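Local coordinates for hypothetical protein VC1899 (Vibrio cholerae, PDB 1XMX) that is of unknown function but belongs to the Card1-like endonuclease family and probably binds nucleic acid, at residues L194-L208 / G236-N250. Sequence-based numbering, arbitrary orientation.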
loop_
_atom_site.group_PDB
_atom_site.type_symbol
_atom_site.label_atom_id
_atom_site.label_comp_id
_atom_site.label_asym_id
_atom_site.label_seq_id
_atom_site.Cartn_x
_atom_site.Cartn_y
_atom_site.Cartn_z
ATOM N N LEU A 194 1.437 21.051 -23.594
ATOM C CA LEU A 194 0.539 22.204 -23.408
ATOM C C LEU A 194 0.150 22.405 -21.935
ATOM O O LEU A 194 0.242 23.511 -21.410
ATOM C CB LEU A 194 -0.735 22.075 -24.263
ATOM C CG LEU A 194 -0.574 22.055 -25.808
ATOM C CD1 LEU A 194 -1.872 21.571 -26.451
ATOM C CD2 LEU A 194 -0.244 23.417 -26.385
ATOM N N ALA A 195 -0.292 21.348 -21.269
ATOM C CA ALA A 195 -0.573 21.456 -19.815
ATOM C C ALA A 195 0.654 21.931 -19.022
ATOM O O ALA A 195 0.539 22.733 -18.123
ATOM C CB ALA A 195 -1.111 20.126 -19.264
ATOM N N THR A 196 1.834 21.431 -19.379
ATOM C CA THR A 196 3.069 21.811 -18.714
ATOM C C THR A 196 3.431 23.295 -18.916
ATOM O O THR A 196 3.914 23.947 -17.985
ATOM C CB THR A 196 4.202 20.924 -19.177
ATOM O OG1 THR A 196 3.914 19.575 -18.765
ATOM C CG2 THR A 196 5.532 21.373 -18.586
ATOM N N THR A 197 3.198 23.806 -20.124
ATOM C CA THR A 197 3.355 25.244 -20.406
ATOM C C THR A 197 2.465 26.120 -19.493
ATOM O O THR A 197 2.939 27.151 -18.957
ATOM C CB THR A 197 3.068 25.532 -21.880
ATOM O OG1 THR A 197 4.092 24.925 -22.663
ATOM C CG2 THR A 197 3.115 27.034 -22.195
ATOM N N CYS A 198 1.201 25.700 -19.317
ATOM C CA CYS A 198 0.272 26.371 -18.415
ATOM C C CYS A 198 0.816 26.312 -16.996
ATOM O O CYS A 198 0.832 27.328 -16.328
ATOM C CB CYS A 198 -1.126 25.711 -18.419
ATOM S SG CYS A 198 -1.974 25.760 -19.982
ATOM N N ARG A 199 1.202 25.120 -16.526
ATOM C CA ARG A 199 1.805 24.982 -15.208
ATOM C C ARG A 199 2.984 25.929 -14.974
ATOM O O ARG A 199 3.012 26.638 -13.976
ATOM C CB ARG A 199 2.257 23.547 -14.917
ATOM C CG ARG A 199 2.516 23.380 -13.418
ATOM C CD ARG A 199 3.096 22.030 -13.010
ATOM N NE ARG A 199 4.349 21.738 -13.699
ATOM C CZ ARG A 199 4.474 20.875 -14.703
ATOM N NH1 ARG A 199 3.411 20.210 -15.170
ATOM N NH2 ARG A 199 5.666 20.695 -15.253
ATOM N N LYS A 200 3.959 25.920 -15.881
ATOM C CA LYS A 200 5.140 26.770 -15.750
ATOM C C LYS A 200 4.819 28.260 -15.823
ATOM O O LYS A 200 5.535 29.067 -15.247
ATOM C CB LYS A 200 6.186 26.434 -16.809
ATOM C CG LYS A 200 6.752 25.032 -16.638
ATOM C CD LYS A 200 7.791 24.703 -17.689
ATOM C CE LYS A 200 8.422 23.360 -17.343
ATOM N NZ LYS A 200 9.605 23.180 -18.221
ATOM N N GLU A 201 3.751 28.620 -16.530
ATOM C CA GLU A 201 3.397 30.015 -16.692
ATOM C C GLU A 201 2.436 30.486 -15.626
ATOM O O GLU A 201 2.173 31.696 -15.517
ATOM C CB GLU A 201 2.733 30.180 -18.027
ATOM C CG GLU A 201 3.552 29.605 -19.086
ATOM C CD GLU A 201 4.189 30.667 -19.858
ATOM O OE1 GLU A 201 5.086 31.336 -19.293
ATOM O OE2 GLU A 201 3.750 30.853 -21.024
ATOM N N GLN A 202 1.953 29.512 -14.843
ATOM C CA GLN A 202 0.931 29.695 -13.822
ATOM C C GLN A 202 -0.381 30.215 -14.354
ATOM O O GLN A 202 -0.999 31.074 -13.763
ATOM C CB GLN A 202 1.438 30.539 -12.650
ATOM C CG GLN A 202 2.661 29.955 -12.033
ATOM C CD GLN A 202 3.096 30.743 -10.853
ATOM O OE1 GLN A 202 2.367 31.630 -10.364
ATOM N NE2 GLN A 202 4.293 30.438 -10.359
ATOM N N LYS A 203 -0.805 29.674 -15.487
ATOM C CA LYS A 203 -2.087 30.062 -16.044
ATOM C C LYS A 203 -2.862 28.851 -16.542
ATOM O O LYS A 203 -2.407 27.662 -16.443
ATOM C CB LYS A 203 -1.917 31.148 -17.127
ATOM C CG LYS A 203 -1.005 30.814 -18.288
ATOM C CD LYS A 203 -0.660 32.151 -18.967
ATOM C CE LYS A 203 -0.261 31.981 -20.411
ATOM N NZ LYS A 203 1.032 31.232 -20.498
ATOM N N LEU A 204 -4.063 29.097 -17.023
ATOM C CA LEU A 204 -4.877 27.960 -17.372
ATOM C C LEU A 204 -5.151 27.978 -18.845
ATOM O O LEU A 204 -5.892 27.149 -19.341
ATOM C CB LEU A 204 -6.154 27.918 -16.550
ATOM C CG LEU A 204 -5.914 27.781 -15.057
ATOM C CD1 LEU A 204 -7.203 28.112 -14.276
ATOM C CD2 LEU A 204 -5.432 26.346 -14.739
ATOM N N ASP A 205 -4.494 28.894 -19.538
ATOM C CA ASP A 205 -4.657 29.029 -20.978
ATOM C C ASP A 205 -3.322 29.008 -21.700
ATOM O O ASP A 205 -2.301 29.255 -21.098
ATOM C CB ASP A 205 -5.572 30.198 -21.392
ATOM C CG ASP A 205 -5.039 31.545 -21.013
ATOM O OD1 ASP A 205 -4.240 32.103 -21.780
ATOM O OD2 ASP A 205 -5.474 32.103 -19.987
ATOM N N VAL A 206 -3.358 28.573 -22.949
ATOM C CA VAL A 206 -2.190 28.374 -23.768
ATOM C C VAL A 206 -2.646 28.418 -25.230
ATOM O O VAL A 206 -3.685 27.856 -25.612
ATOM C CB VAL A 206 -1.431 27.035 -23.423
ATOM C CG1 VAL A 206 -2.343 25.781 -23.622
ATOM C CG2 VAL A 206 -0.146 26.886 -24.236
ATOM N N GLU A 207 -1.925 29.182 -26.030
ATOM C CA GLU A 207 -2.215 29.281 -27.474
ATOM C C GLU A 207 -1.398 28.222 -28.201
ATOM O O GLU A 207 -0.185 28.107 -28.003
ATOM C CB GLU A 207 -1.836 30.658 -28.024
ATOM C CG GLU A 207 -2.574 31.006 -29.371
ATOM C CD GLU A 207 -2.176 32.400 -29.911
ATOM O OE1 GLU A 207 -1.070 32.893 -29.564
ATOM O OE2 GLU A 207 -2.987 32.994 -30.681
ATOM N N LEU A 208 -2.071 27.453 -29.029
ATOM C CA LEU A 208 -1.409 26.417 -29.814
ATOM C C LEU A 208 -0.783 27.032 -31.059
ATOM O O LEU A 208 -1.377 27.969 -31.692
ATOM C CB LEU A 208 -2.441 25.353 -30.223
ATOM C CG LEU A 208 -2.848 24.289 -29.178
ATOM C CD1 LEU A 208 -3.476 24.830 -27.889
ATOM C CD2 LEU A 208 -3.742 23.274 -29.803
ATOM N N GLY A 236 -7.693 28.597 -31.560
ATOM C CA GLY A 236 -6.365 28.076 -31.177
ATOM C C GLY A 236 -5.945 28.284 -29.716
ATOM O O GLY A 236 -4.808 27.991 -29.340
ATOM N N ILE A 237 -6.860 28.782 -28.882
ATOM C CA ILE A 237 -6.605 28.892 -27.458
ATOM C C ILE A 237 -7.315 27.835 -26.669
ATOM O O ILE A 237 -8.540 27.682 -26.745
ATOM C CB ILE A 237 -6.915 30.245 -26.931
ATOM C CG1 ILE A 237 -6.168 31.254 -27.798
ATOM C CG2 ILE A 237 -6.449 30.401 -25.477
ATOM C CD1 ILE A 237 -6.896 32.430 -27.885
ATOM N N LEU A 238 -6.514 27.094 -25.906
ATOM C CA LEU A 238 -7.027 26.086 -24.981
ATOM C C LEU A 238 -7.035 26.633 -23.546
ATOM O O LEU A 238 -6.004 27.084 -23.043
ATOM C CB LEU A 238 -6.174 24.812 -25.078
ATOM C CG LEU A 238 -6.409 23.723 -24.012
ATOM C CD1 LEU A 238 -7.739 23.018 -24.234
ATOM C CD2 LEU A 238 -5.243 22.707 -24.009
ATOM N N THR A 239 -8.206 26.641 -22.891
ATOM C CA THR A 239 -8.290 27.124 -21.511
ATOM C C THR A 239 -8.846 26.003 -20.612
ATOM O O THR A 239 -9.962 25.533 -20.840
ATOM C CB THR A 239 -9.203 28.350 -21.404
ATOM O OG1 THR A 239 -8.882 29.279 -22.451
ATOM C CG2 THR A 239 -9.078 29.041 -19.993
ATOM N N PHE A 240 -8.083 25.567 -19.610
ATOM C CA PHE A 240 -8.672 24.697 -18.574
ATOM C C PHE A 240 -9.565 25.476 -17.578
ATOM O O PHE A 240 -9.288 26.655 -17.249
ATOM C CB PHE A 240 -7.589 23.890 -17.863
ATOM C CG PHE A 240 -6.686 23.133 -18.816
ATOM C CD1 PHE A 240 -7.063 21.875 -19.309
ATOM C CD2 PHE A 240 -5.463 23.668 -19.197
ATOM C CE1 PHE A 240 -6.191 21.141 -20.177
ATOM C CE2 PHE A 240 -4.609 22.988 -20.068
ATOM C CZ PHE A 240 -4.971 21.722 -20.570
ATOM N N ILE A 241 -10.660 24.840 -17.148
ATOM C CA ILE A 241 -11.523 25.472 -16.186
ATOM C C ILE A 241 -10.813 25.645 -14.839
ATOM O O ILE A 241 -11.131 26.560 -14.082
ATOM C CB ILE A 241 -12.843 24.710 -16.011
ATOM C CG1 ILE A 241 -12.608 23.268 -15.549
ATOM C CG2 ILE A 241 -13.624 24.730 -17.329
ATOM C CD1 ILE A 241 -13.841 22.625 -14.897
ATOM N N ASN A 242 -9.866 24.764 -14.535
ATOM C CA ASN A 242 -9.151 24.859 -13.264
ATOM C C ASN A 242 -7.865 24.021 -13.194
ATOM O O ASN A 242 -7.532 23.316 -14.132
ATOM C CB ASN A 242 -10.096 24.600 -12.060
ATOM C CG ASN A 242 -10.756 23.215 -12.101
ATOM O OD1 ASN A 242 -10.137 22.211 -12.509
ATOM N ND2 ASN A 242 -12.016 23.156 -11.688
ATOM N N GLU A 243 -7.154 24.104 -12.074
ATOM C CA GLU A 243 -5.862 23.410 -11.897
ATOM C C GLU A 243 -5.997 21.911 -11.972
ATOM O O GLU A 243 -5.126 21.229 -12.502
ATOM C CB GLU A 243 -5.247 23.739 -10.537
ATOM C CG GLU A 243 -4.969 25.206 -10.364
ATOM C CD GLU A 243 -3.561 25.559 -10.817
ATOM O OE1 GLU A 243 -3.394 25.835 -12.038
ATOM O OE2 GLU A 243 -2.634 25.539 -9.946
ATOM N N GLU A 244 -7.086 21.398 -11.402
ATOM C CA GLU A 244 -7.347 19.953 -11.426
ATOM C C GLU A 244 -7.584 19.460 -12.855
ATOM O O GLU A 244 -7.133 18.384 -13.193
ATOM C CB GLU A 244 -8.517 19.581 -10.534
ATOM C CG GLU A 244 -8.972 18.134 -10.720
ATOM C CD GLU A 244 -10.425 17.912 -10.261
ATOM O OE1 GLU A 244 -11.340 18.427 -10.954
ATOM O OE2 GLU A 244 -10.665 17.213 -9.240
ATOM N N ALA A 245 -8.231 20.271 -13.705
ATOM C CA ALA A 245 -8.357 19.927 -15.139
ATOM C C ALA A 245 -7.025 20.054 -15.842
ATOM O O ALA A 245 -6.690 19.251 -16.684
ATOM C CB ALA A 245 -9.413 20.795 -15.826
ATOM N N ARG A 246 -6.257 21.079 -15.532
ATOM C CA ARG A 246 -4.916 21.151 -16.090
ATOM C C ARG A 246 -4.025 19.956 -15.675
ATOM O O ARG A 246 -3.363 19.374 -16.507
ATOM C CB ARG A 246 -4.224 22.460 -15.727
ATOM C CG ARG A 246 -2.778 22.525 -16.303
ATOM C CD ARG A 246 -1.725 23.258 -15.484
ATOM N NE ARG A 246 -1.489 22.913 -14.059
ATOM C CZ ARG A 246 -0.785 21.894 -13.517
ATOM N NH1 ARG A 246 -0.194 20.886 -14.222
ATOM N NH2 ARG A 246 -0.670 21.894 -12.187
ATOM N N ARG A 247 -4.017 19.581 -14.397
ATOM C CA ARG A 247 -3.227 18.429 -13.923
ATOM C C ARG A 247 -3.659 17.128 -14.587
ATOM O O ARG A 247 -2.842 16.235 -14.827
ATOM C CB ARG A 247 -3.397 18.220 -12.406
ATOM C CG ARG A 247 -2.405 19.000 -11.560
ATOM C CD ARG A 247 -2.643 18.769 -10.043
ATOM N NE ARG A 247 -3.263 19.958 -9.449
ATOM C CZ ARG A 247 -4.386 19.950 -8.732
ATOM N NH1 ARG A 247 -5.004 18.800 -8.495
ATOM N NH2 ARG A 247 -4.882 21.089 -8.227
ATOM N N PHE A 248 -4.953 17.037 -14.848
ATOM C CA PHE A 248 -5.575 15.854 -15.392
ATOM C C PHE A 248 -5.011 15.653 -16.763
ATOM O O PHE A 248 -4.592 14.533 -17.083
ATOM C CB PHE A 248 -7.081 16.049 -15.467
ATOM C CG PHE A 248 -7.834 14.880 -16.065
ATOM C CD1 PHE A 248 -8.200 13.785 -15.284
ATOM C CD2 PHE A 248 -8.238 14.904 -17.405
ATOM C CE1 PHE A 248 -8.911 12.703 -15.838
ATOM C CE2 PHE A 248 -8.948 13.835 -17.956
ATOM C CZ PHE A 248 -9.287 12.736 -17.170
ATOM N N ALA A 249 -5.005 16.733 -17.570
ATOM C CA ALA A 249 -4.469 16.708 -18.967
ATOM C C ALA A 249 -2.969 16.617 -18.969
ATOM O O ALA A 249 -2.344 16.200 -19.950
ATOM C CB ALA A 249 -4.879 17.994 -19.723
ATOM N N ASN A 250 -2.363 17.024 -17.860
ATOM C CA ASN A 250 -0.941 16.866 -17.756
ATOM C C ASN A 250 -0.483 15.390 -17.633
ATOM O O ASN A 250 0.673 15.047 -17.966
ATOM C CB ASN A 250 -0.385 17.755 -16.657
ATOM C CG ASN A 250 0.969 18.292 -17.009
ATOM O OD1 ASN A 250 1.514 17.947 -18.054
ATOM N ND2 ASN A 250 1.520 19.163 -16.151
HETATM O O HOH W 1 -1.750 26.529 -14.095
#
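Leu208 N donates to Gly236 O over 2.8 Å in an almost straight bond (174° at the hydrogen), and Phe240 N reaches Leu204 O at 2.7 Å. These are the outer rungs of an antiparallel ladder; between them Val206 and Leu238 form a hydrogen-bonded pair, each amide donating to the other's carbonyl. On the other edge of strand 237-240, the backbone of Thr239 hydrogen-bonds to Ser232 of strand 231-234, which makes strand 237-240 the middle of a three-stranded sheet. The order of helices and strands, with the hairpin 231-240 as the wing, fits a winged-helix fold, a common nucleic-acid-binding module.

Asp205 and Glu207 lie on one face of the ladder beside Thr239 and Ile237. Val206 and Leu238 occupy the other, with Leu238 packing on Leu222 of helix 216-227. Beyond the strands a water donates to both Lys203 O and Glu243 OE1, tying the turn after helix 181-201 to the first turn of helix 243-266. That turn is N-capped by Asn242, whose OD1 accepts from Ala245 N. Leu204 CD2 lies close by, 3.4 Å from Glu243 OE1.

The Phe240 ring lies between Leu238 CG on one face and Arg246 CA on the opposite face, both offset toward the rim. Cys198 SG meets the ring at its edge, in plane, 3.8 Å from Phe240 CE2; a chi1 of -63°, with the sulfur anti to the carbonyl carbon, directs it there. Where the two helices meet, the Arg246 chain bends across helix 194-201, and Arg199 CG sits over the centre of the Arg246 guanidinium, 3.6 Å from Arg246 CZ. The two guanidinium planes are 73° apart, and their NH1 atoms approach to 3.8 Å, a proximity of like charges that may be mildly unfavourable. One turn after Arg246 and one turn before Arg199, Asn250 CA packs against Ala195 CB at 3.6 Å.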